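Local coordinates for BpsB (PgaB), Poly-beta-1,6-N-acetyl-D-glucosamine N-deacetylase (Bordetella bronchiseptica RB50, PDB 5BU6), which removes acetyl groups from poly-beta-1,6-N-acetyl-D-glucosamine, as a metal-dependent polysaccharide deacetylase of carbohydrate esterase family 4, at residues A[150-155]-A[215-221]; A[157-163]-A[173-179]; A[240-246]-A[255-261]. The protein carries 5 engineered substitutions. One frame throughout, in Å; residues are numbered along the deposited sequence.

Contact 1 (A[150-155]-A[215-221]); sequences ELASHS and IRSIVWP. With NI (nickel (II) ion), chain C; EDO (1,2-ethanediol), chain J.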
loop_
_atom_site.group_PDB
_atom_site.type_symbol
_atom_site.label_atom_id
_atom_site.label_comp_id
_atom_site.label_asym_id
_atom_site.label_seq_id
_atom_site.Cartn_x
_atom_site.Cartn_y
_atom_site.Cartn_z
ATOM N N GLU A 150 -9.271 3.216 -6.088
ATOM C CA GLU A 150 -8.131 2.995 -6.988
ATOM C C GLU A 150 -7.382 1.775 -6.479
ATOM O O GLU A 150 -7.017 1.713 -5.305
ATOM C CB GLU A 150 -7.202 4.207 -6.997
ATOM C CG GLU A 150 -5.838 3.980 -7.639
ATOM C CD GLU A 150 -5.734 4.578 -9.038
ATOM O OE1 GLU A 150 -6.708 5.213 -9.498
ATOM O OE2 GLU A 150 -4.672 4.417 -9.679
ATOM N N LEU A 151 -7.158 0.801 -7.347
ATOM C CA LEU A 151 -6.389 -0.376 -6.955
ATOM C C LEU A 151 -4.912 -0.110 -7.208
ATOM O O LEU A 151 -4.524 0.493 -8.224
ATOM C CB LEU A 151 -6.852 -1.614 -7.724
ATOM C CG LEU A 151 -8.270 -2.128 -7.471
ATOM C CD1 LEU A 151 -8.485 -3.468 -8.190
ATOM C CD2 LEU A 151 -8.561 -2.254 -5.990
ATOM N N ALA A 152 -4.091 -0.557 -6.274
ATOM C CA ALA A 152 -2.655 -0.403 -6.365
ATOM C C ALA A 152 -1.992 -1.732 -6.048
ATOM O O ALA A 152 -2.611 -2.604 -5.454
ATOM C CB ALA A 152 -2.171 0.677 -5.384
ATOM N N SER A 153 -0.736 -1.879 -6.441
ATOM C CA SER A 153 0.060 -3.022 -6.018
ATOM C C SER A 153 0.606 -2.796 -4.613
ATOM O O SER A 153 1.122 -1.718 -4.311
ATOM C CB SER A 153 1.209 -3.267 -6.994
ATOM O OG SER A 153 2.062 -4.311 -6.572
ATOM N N HIS A 154 0.496 -3.823 -3.771
ATOM C CA HIS A 154 1.248 -3.888 -2.509
ATOM C C HIS A 154 2.337 -4.949 -2.646
ATOM O O HIS A 154 2.721 -5.573 -1.661
ATOM C CB HIS A 154 0.307 -4.205 -1.331
ATOM C CG HIS A 154 0.789 -3.692 -0.015
ATOM N ND1 HIS A 154 1.784 -2.741 0.098
ATOM C CD2 HIS A 154 0.422 -4.005 1.251
ATOM C CE1 HIS A 154 2.013 -2.495 1.378
ATOM N NE2 HIS A 154 1.185 -3.234 2.097
ATOM N N SER A 155 2.817 -5.107 -3.883
ATOM C CA SER A 155 3.770 -6.136 -4.359
ATOM C C SER A 155 3.049 -7.469 -4.598
ATOM O O SER A 155 1.893 -7.626 -4.241
ATOM C CB SER A 155 4.960 -6.349 -3.407
ATOM O OG SER A 155 4.627 -7.228 -2.336
ATOM N N ILE A 215 -3.024 -0.920 -13.169
ATOM C CA ILE A 215 -2.580 -0.139 -12.021
ATOM C C ILE A 215 -1.451 0.787 -12.459
ATOM O O ILE A 215 -0.831 0.574 -13.504
ATOM C CB ILE A 215 -2.088 -0.991 -10.869
ATOM C CG1 ILE A 215 -0.873 -1.820 -11.292
ATOM C CG2 ILE A 215 -3.195 -1.873 -10.357
ATOM C CD1 ILE A 215 -0.120 -2.382 -10.098
ATOM N N ARG A 216 -1.186 1.805 -11.649
ATOM C CA ARG A 216 -0.134 2.748 -11.975
ATOM C C ARG A 216 0.645 3.148 -10.738
ATOM O O ARG A 216 1.472 4.047 -10.793
ATOM C CB ARG A 216 -0.720 3.985 -12.653
ATOM C CG ARG A 216 -1.948 4.510 -11.968
ATOM C CD ARG A 216 -2.646 5.584 -12.784
ATOM N NE ARG A 216 -3.967 5.843 -12.225
ATOM C CZ ARG A 216 -4.837 6.716 -12.716
ATOM N NH1 ARG A 216 -6.012 6.872 -12.126
ATOM N NH2 ARG A 216 -4.534 7.433 -13.789
ATOM N N SER A 217 0.393 2.464 -9.623
ATOM C CA SER A 217 1.035 2.833 -8.378
ATOM C C SER A 217 1.448 1.608 -7.559
ATOM O O SER A 217 0.826 0.540 -7.675
ATOM C CB SER A 217 0.093 3.726 -7.560
ATOM O OG SER A 217 -1.168 3.099 -7.411
ATOM N N ILE A 218 2.503 1.770 -6.761
ATOM C CA ILE A 218 2.978 0.740 -5.830
ATOM C C ILE A 218 3.054 1.316 -4.437
ATOM O O ILE A 218 3.602 2.418 -4.225
ATOM C CB ILE A 218 4.372 0.188 -6.237
ATOM C CG1 ILE A 218 4.983 -0.643 -5.111
ATOM C CG2 ILE A 218 5.340 1.311 -6.563
ATOM C CD1 ILE A 218 4.377 -1.998 -4.980
ATOM N N VAL A 219 2.466 0.608 -3.482
ATOM C CA VAL A 219 2.622 0.943 -2.075
ATOM C C VAL A 219 3.645 -0.020 -1.519
ATOM O O VAL A 219 3.362 -1.207 -1.414
ATOM C CB VAL A 219 1.312 0.799 -1.266
ATOM C CG1 VAL A 219 1.565 1.169 0.235
ATOM C CG2 VAL A 219 0.208 1.682 -1.858
ATOM N N TRP A 220 4.826 0.478 -1.186
ATOM C CA TRP A 220 5.923 -0.382 -0.781
ATOM C C TRP A 220 5.648 -0.980 0.604
ATOM O O TRP A 220 5.460 -0.241 1.549
ATOM C CB TRP A 220 7.229 0.429 -0.766
ATOM C CG TRP A 220 7.661 0.919 -2.159
ATOM C CD1 TRP A 220 7.619 2.215 -2.641
ATOM C CD2 TRP A 220 8.220 0.122 -3.201
ATOM N NE1 TRP A 220 8.104 2.254 -3.932
ATOM C CE2 TRP A 220 8.479 0.984 -4.303
ATOM C CE3 TRP A 220 8.517 -1.250 -3.327
ATOM C CZ2 TRP A 220 9.028 0.522 -5.497
ATOM C CZ3 TRP A 220 9.064 -1.706 -4.522
ATOM C CH2 TRP A 220 9.303 -0.823 -5.595
ATOM N N PRO A 221 5.654 -2.322 0.720
ATOM C CA PRO A 221 5.566 -2.917 2.061
ATOM C C PRO A 221 6.626 -2.375 2.995
ATOM O O PRO A 221 7.783 -2.226 2.581
ATOM C CB PRO A 221 5.787 -4.413 1.795
ATOM C CG PRO A 221 5.214 -4.611 0.404
ATOM C CD PRO A 221 5.618 -3.340 -0.343
HETATM NI NI NI C . 0.992 -3.884 4.188
HETATM C C1 EDO J . -10.309 6.194 -8.506
HETATM O O1 EDO J . -10.662 6.665 -7.201
HETATM C C2 EDO J . -9.554 7.291 -9.260
HETATM O O2 EDO J . -8.203 7.435 -8.786
HETATM O O HOH W 1 -2.836 2.341 -9.361
HETATM O O HOH W 2 -0.242 -2.220 4.665
HETATM O O HOH W 3 0.707 -4.305 6.295
#
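Strands 150-153 and 217-219 meet at one backbone bridge, Ser-153 with Ile-218. Ser-153 N donates to Ser-217 O (3.1 Å) and Ser-153 O accepts from Val-219 N (2.8 Å), the two bonds of a parallel bridge. The strand axes cross at 64°, so pairing soon fails. Where the strands part near Ser-217, water 1 fills the gap: it donates to Glu-150 OE2 (2.8 Å) and Leu-151 O (2.7 Å) and accepts from Arg-216 N (2.9 Å) and Ser-217 OG (2.7 Å). Beyond it long Glu-150 and Arg-216 form a bidentate salt bridge, NE to OE2 at 3.0 Å and NH1 to OE1 at 3.2 Å. NH1 also bonds Gln-61, and Glu-150 OE1 accepts from O2 of a 1,2-ethanediol (2.8 Å), probably from the crystallisation liquor. On its other edge strand 150-153 bonds strand 104-108, continuing the parallel sheet of the deacetylase domain, a distorted beta/alpha barrel in this family. At the C-terminal end of strand 150-153, His-154 donates from ND1 to Val-219 O (2.7 Å), which orients the imidazole so that NE2 binds nickel at 2.2 Å; histidine's two nitrogens suit both jobs. Pro-221 CG makes an off-centre CH-pi contact with that ring. Small Ala-152 and Ser-153 allow close approach: Ala-152 CB lies 3.3 Å from Ser-217 OG, and Ile-215 CD1 fills the space beside Ser-153 CB (3.5 Å). Ser-153 OG accepts from Ser-155 N (2.9 Å), an ST turn, and also bonds Ser-203; Ser-155 OG donates to His-154 O (2.6 Å).

Contact 2 (A[157-163]-A[173-179]); sequences NLHRGVL and AASSRQY. With NI (nickel (II) ion), chain C.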
loop_
_atom_site.group_PDB
_atom_site.type_symbol
_atom_site.label_atom_id
_atom_site.label_comp_id
_atom_site.label_asym_id
_atom_site.label_seq_id
_atom_site.Cartn_x
_atom_site.Cartn_y
_atom_site.Cartn_z
ATOM N N ASN A 157 4.939 -10.680 -3.875
ATOM C CA ASN A 157 5.430 -11.417 -2.719
ATOM C C ASN A 157 6.594 -10.699 -2.037
ATOM O O ASN A 157 7.589 -11.303 -1.696
ATOM C CB ASN A 157 5.841 -12.827 -3.146
ATOM C CG ASN A 157 6.064 -13.758 -1.977
ATOM O OD1 ASN A 157 5.544 -13.539 -0.872
ATOM N ND2 ASN A 157 6.848 -14.803 -2.208
ATOM N N LEU A 158 6.483 -9.388 -1.854
ATOM C CA LEU A 158 7.545 -8.666 -1.149
ATOM C C LEU A 158 7.093 -8.234 0.235
ATOM O O LEU A 158 7.804 -7.500 0.918
ATOM C CB LEU A 158 7.983 -7.443 -1.947
ATOM C CG LEU A 158 8.536 -7.769 -3.331
ATOM C CD1 LEU A 158 8.859 -6.470 -4.028
ATOM C CD2 LEU A 158 9.761 -8.657 -3.248
ATOM N N HIS A 159 5.905 -8.670 0.638
ATOM C CA HIS A 159 5.352 -8.246 1.928
ATOM C C HIS A 159 5.799 -9.218 3.025
ATOM O O HIS A 159 4.977 -9.820 3.723
ATOM C CB HIS A 159 3.818 -8.147 1.835
ATOM C CG HIS A 159 3.213 -7.183 2.816
ATOM N ND1 HIS A 159 3.429 -7.266 4.173
ATOM C CD2 HIS A 159 2.377 -6.136 2.637
ATOM C CE1 HIS A 159 2.771 -6.301 4.787
ATOM N NE2 HIS A 159 2.125 -5.597 3.878
ATOM N N ARG A 160 7.114 -9.379 3.161
ATOM C CA ARG A 160 7.665 -10.328 4.111
ATOM C C ARG A 160 9.136 -10.051 4.312
ATOM O O ARG A 160 9.727 -9.236 3.595
ATOM C CB ARG A 160 7.479 -11.758 3.608
ATOM C CG ARG A 160 8.178 -11.958 2.281
ATOM C CD ARG A 160 7.998 -13.318 1.648
ATOM N NE ARG A 160 8.580 -13.256 0.307
ATOM C CZ ARG A 160 9.800 -13.675 -0.023
ATOM N NH1 ARG A 160 10.221 -13.538 -1.274
ATOM N NH2 ARG A 160 10.593 -14.249 0.876
ATOM N N GLY A 161 9.721 -10.740 5.278
ATOM C CA GLY A 161 11.139 -10.624 5.535
ATOM C C GLY A 161 11.903 -11.702 4.804
ATOM O O GLY A 161 11.380 -12.792 4.581
ATOM N N VAL A 162 13.137 -11.384 4.421
ATOM C CA VAL A 162 14.050 -12.348 3.824
ATOM C C VAL A 162 15.368 -12.314 4.567
ATOM O O VAL A 162 15.620 -11.398 5.346
ATOM C CB VAL A 162 14.328 -12.063 2.340
ATOM C CG1 VAL A 162 13.043 -12.018 1.564
ATOM C CG2 VAL A 162 15.111 -10.760 2.180
ATOM N N LEU A 163 16.218 -13.302 4.314
ATOM C CA LEU A 163 17.494 -13.369 5.009
ATOM C C LEU A 163 18.457 -12.284 4.541
ATOM O O LEU A 163 18.805 -12.203 3.365
ATOM C CB LEU A 163 18.128 -14.752 4.842
ATOM C CG LEU A 163 18.534 -15.334 6.195
ATOM C CD1 LEU A 163 17.358 -15.234 7.168
ATOM C CD2 LEU A 163 19.017 -16.773 6.057
ATOM N N ALA A 173 11.840 -7.748 2.082
ATOM C CA ALA A 173 12.158 -8.476 0.849
ATOM C C ALA A 173 12.537 -7.578 -0.324
ATOM O O ALA A 173 13.304 -7.991 -1.192
ATOM C CB ALA A 173 10.984 -9.357 0.445
ATOM N N ALA A 174 11.993 -6.363 -0.364
ATOM C CA ALA A 174 12.217 -5.496 -1.523
ATOM C C ALA A 174 13.515 -4.710 -1.431
ATOM O O ALA A 174 14.084 -4.308 -2.448
ATOM C CB ALA A 174 11.044 -4.532 -1.709
ATOM N N SER A 175 13.988 -4.490 -0.215
ATOM C CA SER A 175 15.098 -3.572 -0.002
ATOM C C SER A 175 16.446 -4.271 -0.075
ATOM O O SER A 175 17.387 -3.777 -0.691
ATOM C CB SER A 175 14.951 -2.878 1.355
ATOM O OG SER A 175 15.112 -3.803 2.420
ATOM N N SER A 176 16.530 -5.431 0.555
ATOM C CA SER A 176 17.812 -6.083 0.745
ATOM C C SER A 176 18.190 -7.004 -0.403
ATOM O O SER A 176 17.336 -7.665 -0.995
ATOM C CB SER A 176 17.801 -6.872 2.057
ATOM O OG SER A 176 16.716 -7.780 2.099
ATOM N N ARG A 177 19.481 -7.036 -0.717
ATOM C CA ARG A 177 20.023 -8.128 -1.506
ATOM C C ARG A 177 20.066 -9.349 -0.594
ATOM O O ARG A 177 20.819 -9.385 0.384
ATOM C CB ARG A 177 21.407 -7.783 -2.065
ATOM C CG ARG A 177 21.342 -6.947 -3.338
ATOM C CD ARG A 177 22.713 -6.435 -3.773
ATOM N NE ARG A 177 23.265 -5.456 -2.837
ATOM C CZ ARG A 177 22.849 -4.196 -2.736
ATOM N NH1 ARG A 177 21.862 -3.752 -3.506
ATOM N NH2 ARG A 177 23.415 -3.379 -1.856
ATOM N N GLN A 178 19.236 -10.340 -0.903
ATOM C CA GLN A 178 19.035 -11.447 0.020
ATOM C C GLN A 178 20.152 -12.492 -0.046
ATOM O O GLN A 178 20.752 -12.740 -1.097
ATOM C CB GLN A 178 17.682 -12.116 -0.229
ATOM C CG GLN A 178 17.624 -12.979 -1.476
ATOM C CD GLN A 178 16.300 -13.703 -1.619
ATOM O OE1 GLN A 178 15.578 -13.900 -0.639
ATOM N NE2 GLN A 178 15.974 -14.108 -2.843
ATOM N N TYR A 179 20.421 -13.097 1.103
ATOM C CA TYR A 179 21.435 -14.131 1.215
ATOM C C TYR A 179 20.864 -15.493 0.790
ATOM O O TYR A 179 19.808 -15.907 1.269
ATOM C CB TYR A 179 21.966 -14.164 2.650
ATOM C CG TYR A 179 22.993 -15.231 2.903
ATOM C CD1 TYR A 179 24.288 -15.095 2.433
ATOM C CD2 TYR A 179 22.666 -16.377 3.619
ATOM C CE1 TYR A 179 25.233 -16.077 2.667
ATOM C CE2 TYR A 179 23.600 -17.358 3.857
ATOM C CZ TYR A 179 24.881 -17.206 3.379
ATOM O OH TYR A 179 25.817 -18.182 3.610
HETATM NI NI NI C . 0.992 -3.884 4.188
HETATM O O HOH W 4 9.756 -5.334 1.072
HETATM O O HOH W 2 -0.242 -2.220 4.665
HETATM O O HOH W 3 0.707 -4.305 6.295
#
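Two direct backbone hydrogen bonds join segments 157-163 and 173-179, one near each end: Ala-173 N donates to Arg-160 O (3.0 Å), and Tyr-179 N to Leu-163 O (2.9 Å, almost linear). Between them the second segment bows away from the first. Water 4 adds a bridge, donating to Leu-158 O and accepting from Ala-174 N, both at 2.9 Å. Apolar packing fills the interior. Ala-173 points its methyl at the first segment, with Val-162 CG1 3.5 Å and Leu-158 CD2 4.0 Å from its CB; a larger side chain would crowd so tight a niche. Leu-158 CD1 also meets Ala-174 CB at 3.7 Å, and branched Val-162 spreads its CG2 to Ser-176 OG (3.4 Å), a hydroxyl bonded to Pro-172. Farther out Leu-163 CD2 rests at the edge of the Tyr-179 ring. Within the first segment, a weak bond from Arg-160 N to Leu-158 O (3.0 Å) closes an inverse gamma turn centred on His-159, and Arg-160 NE bonds Asn-157 O (3.0 Å). His-159 points away from segment 173-179, and His-159 NE2 binds nickel at 2.1 Å. With Asp-84 and His-154 it forms the Asp-His-His metal triad characteristic of family 4 carbohydrate esterases.

Contact 3 (A[240-246]-A[255-261]); sequences IGLTLQP and LTQIRRS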
loop_
_atom_site.group_PDB
_atom_site.type_symbol
_atom_site.label_atom_id
_atom_site.label_comp_id
_atom_site.label_asym_id
_atom_site.label_seq_id
_atom_site.Cartn_x
_atom_site.Cartn_y
_atom_site.Cartn_z
ATOM N N ILE A 240 4.061 5.887 -9.777
ATOM C CA ILE A 240 3.546 6.480 -8.552
ATOM C C ILE A 240 3.914 5.545 -7.420
ATOM O O ILE A 240 3.590 4.367 -7.473
ATOM C CB ILE A 240 2.013 6.687 -8.601
ATOM C CG1 ILE A 240 1.651 7.723 -9.681
ATOM C CG2 ILE A 240 1.479 7.095 -7.216
ATOM C CD1 ILE A 240 0.165 7.905 -9.837
ATOM N N GLY A 241 4.634 6.044 -6.423
ATOM C CA GLY A 241 5.061 5.173 -5.338
ATOM C C GLY A 241 4.761 5.797 -3.992
ATOM O O GLY A 241 4.908 6.999 -3.800
ATOM N N LEU A 242 4.333 4.969 -3.054
ATOM C CA LEU A 242 3.994 5.448 -1.726
ATOM C C LEU A 242 4.912 4.861 -0.669
ATOM O O LEU A 242 5.043 3.636 -0.559
ATOM C CB LEU A 242 2.546 5.111 -1.396
ATOM C CG LEU A 242 1.517 6.013 -2.110
ATOM C CD1 LEU A 242 1.306 5.626 -3.576
ATOM C CD2 LEU A 242 0.195 5.992 -1.358
ATOM N N THR A 243 5.509 5.757 0.115
ATOM C CA THR A 243 6.544 5.440 1.086
ATOM C C THR A 243 5.956 5.533 2.496
ATOM O O THR A 243 4.770 5.766 2.652
ATOM C CB THR A 243 7.720 6.389 0.963
ATOM O OG1 THR A 243 7.372 7.653 1.549
ATOM C CG2 THR A 243 8.053 6.610 -0.491
ATOM N N LEU A 244 6.784 5.358 3.513
ATOM C CA LEU A 244 6.351 5.592 4.898
ATOM C C LEU A 244 7.045 6.805 5.519
ATOM O O LEU A 244 7.015 6.999 6.734
ATOM C CB LEU A 244 6.600 4.353 5.775
ATOM C CG LEU A 244 5.544 3.249 5.693
ATOM C CD1 LEU A 244 5.939 2.084 6.575
ATOM C CD2 LEU A 244 4.189 3.795 6.107
ATOM N N GLN A 245 7.681 7.610 4.682
ATOM C CA GLN A 245 8.203 8.898 5.131
ATOM C C GLN A 245 6.995 9.788 5.392
ATOM O O GLN A 245 6.107 9.860 4.558
ATOM C CB GLN A 245 9.127 9.500 4.071
ATOM C CG GLN A 245 9.841 10.778 4.463
ATOM C CD GLN A 245 10.521 11.441 3.275
ATOM O OE1 GLN A 245 10.597 10.862 2.188
ATOM N NE2 GLN A 245 11.011 12.664 3.474
ATOM N N PRO A 246 6.925 10.430 6.567
ATOM C CA PRO A 246 5.774 11.305 6.800
ATOM C C PRO A 246 6.037 12.728 6.312
ATOM O O PRO A 246 7.166 13.092 6.012
ATOM C CB PRO A 246 5.614 11.262 8.320
ATOM C CG PRO A 246 7.026 11.133 8.808
ATOM C CD PRO A 246 7.764 10.293 7.770
ATOM N N LEU A 255 6.040 12.149 -7.426
ATOM C CA LEU A 255 4.971 11.198 -7.128
ATOM C C LEU A 255 5.521 9.791 -6.925
ATOM O O LEU A 255 4.796 8.905 -6.503
ATOM C CB LEU A 255 3.894 11.190 -8.231
ATOM C CG LEU A 255 3.033 12.455 -8.329
ATOM C CD1 LEU A 255 1.880 12.225 -9.291
ATOM C CD2 LEU A 255 2.516 12.971 -6.968
ATOM N N THR A 256 6.807 9.592 -7.204
ATOM C CA THR A 256 7.451 8.310 -6.925
ATOM C C THR A 256 7.815 8.177 -5.450
ATOM O O THR A 256 8.147 7.088 -4.987
ATOM C CB THR A 256 8.739 8.143 -7.734
ATOM O OG1 THR A 256 9.597 9.255 -7.448
ATOM C CG2 THR A 256 8.442 8.096 -9.239
ATOM N N GLN A 257 7.774 9.293 -4.724
ATOM C CA GLN A 257 8.216 9.335 -3.329
ATOM C C GLN A 257 7.153 9.903 -2.395
ATOM O O GLN A 257 7.473 10.639 -1.452
ATOM C CB GLN A 257 9.490 10.183 -3.193
ATOM C CG GLN A 257 10.598 9.847 -4.162
ATOM C CD GLN A 257 11.212 8.501 -3.880
ATOM O OE1 GLN A 257 11.315 8.082 -2.721
ATOM N NE2 GLN A 257 11.606 7.798 -4.939
ATOM N N ILE A 258 5.901 9.541 -2.632
ATOM C CA ILE A 258 4.785 10.086 -1.861
ATOM C C ILE A 258 4.887 9.745 -0.358
ATOM O O ILE A 258 5.135 8.597 0.023
ATOM C CB ILE A 258 3.453 9.585 -2.443
ATOM C CG1 ILE A 258 3.229 10.185 -3.846
ATOM C CG2 ILE A 258 2.274 9.954 -1.558
ATOM C CD1 ILE A 258 1.947 9.668 -4.497
ATOM N N ARG A 259 4.717 10.773 0.467
ATOM C CA ARG A 259 4.776 10.677 1.918
ATOM C C ARG A 259 3.426 10.295 2.517
ATOM O O ARG A 259 2.395 10.755 2.048
ATOM C CB ARG A 259 5.231 12.021 2.505
ATOM C CG ARG A 259 6.605 12.406 2.025
ATOM C CD ARG A 259 6.887 13.878 2.214
ATOM N NE ARG A 259 8.268 14.172 1.865
ATOM C CZ ARG A 259 8.780 15.394 1.816
ATOM N NH1 ARG A 259 8.017 16.447 2.076
ATOM N NH2 ARG A 259 10.054 15.557 1.494
ATOM N N ARG A 260 3.421 9.483 3.568
ATOM C CA ARG A 260 2.163 9.234 4.253
ATOM C C ARG A 260 2.341 8.988 5.733
ATOM O O ARG A 260 3.437 8.657 6.198
ATOM C CB ARG A 260 1.432 8.056 3.627
ATOM C CG ARG A 260 2.052 6.740 3.866
ATOM C CD ARG A 260 1.771 5.800 2.651
ATOM N NE ARG A 260 2.444 4.532 2.892
ATOM C CZ ARG A 260 1.825 3.368 3.049
ATOM N NH1 ARG A 260 0.508 3.289 2.926
ATOM N NH2 ARG A 260 2.534 2.277 3.292
ATOM N N SER A 261 1.250 9.179 6.458
ATOM C CA SER A 261 1.210 8.949 7.895
ATOM C C SER A 261 0.431 7.677 8.107
ATOM O O SER A 261 -0.443 7.350 7.318
ATOM C CB SER A 261 0.563 10.119 8.627
ATOM O OG SER A 261 1.387 11.267 8.531
HETATM O O HOH W 5 5.203 2.392 1.715
HETATM O O HOH W 6 4.961 7.609 8.252
HETATM O O HOH W 7 9.537 12.041 -0.242
#
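Gly-241 is the hollow on which this fit depends. A CB there would lie only 2.8 Å from Thr-256 O, so the absence of a side chain lets the backbone at 255-257 press against strand 240-242, the Gly-241 and Thr-256 CA atoms standing 4.3 Å apart. Just past it, Ile-258 wedges its branched side chain between Ile-240 and Leu-242 of the strand, CD1 against Ile-240 CG2 (3.8 Å) and CG2 against Leu-242 CG (4.1 Å). Arg-260 has the largest buried area: its aliphatic part passes Leu-242, with CD 4.2 Å from CB, and its NH2 lies 3.6 Å from Leu-244 CD2. A single parallel bridge, Leu-242 with Ile-258, ties strand 240-242 to the segment leading into strand 261-266 of the parallel sheet; its bonds run from Ile-258 N to Gly-241 O (3.0 Å) and Thr-243 N to Ile-258 O (2.9 Å). Gly-241 N to Leu-255 O and Arg-260 N to Gln-245 O (both 2.9 Å) flank them. Thr-243 OG1 accepts from Gln-245 N (3.1 Å), which makes an ST turn, and also donates to Ile-258 O (2.9 Å). Arg-260 NE donates to Thr-243 O at 2.6 Å. Beyond that neutral carbonyl, Asp-83 offers only a long, weak ion pair, and the Arg-260 side chain comes within about 3 Å of a thiocyanate, probably from the crystallisation liquor, consistent with a charge still able to attract an anion.

How the contacts relate
Contacts 1 and 3 are adjacent, with centres 11 Å apart: strands 217-219 and 240-242 pair in parallel, with probable hydrogen bonds from Ile-218 N to Ile-240 O and from Leu-242 N to Ile-218 O, both 2.9 Å. Together they carry the barrel wall from strand 149-153 round to strand 261-266. Contact 2 is nested in the chain loop closed by contact 1, its centre 17 Å away, yet both meet at the nickel, where His-154 NE2 and His-159 NE2 are 3.1 Å apart and waters 2 and 3 are further ligands. Contacts 2 and 3 do not touch, their nearest atoms being about 8 Å apart. The Arg-260 side chain of contact 3 still comes within about 6 Å of nickel.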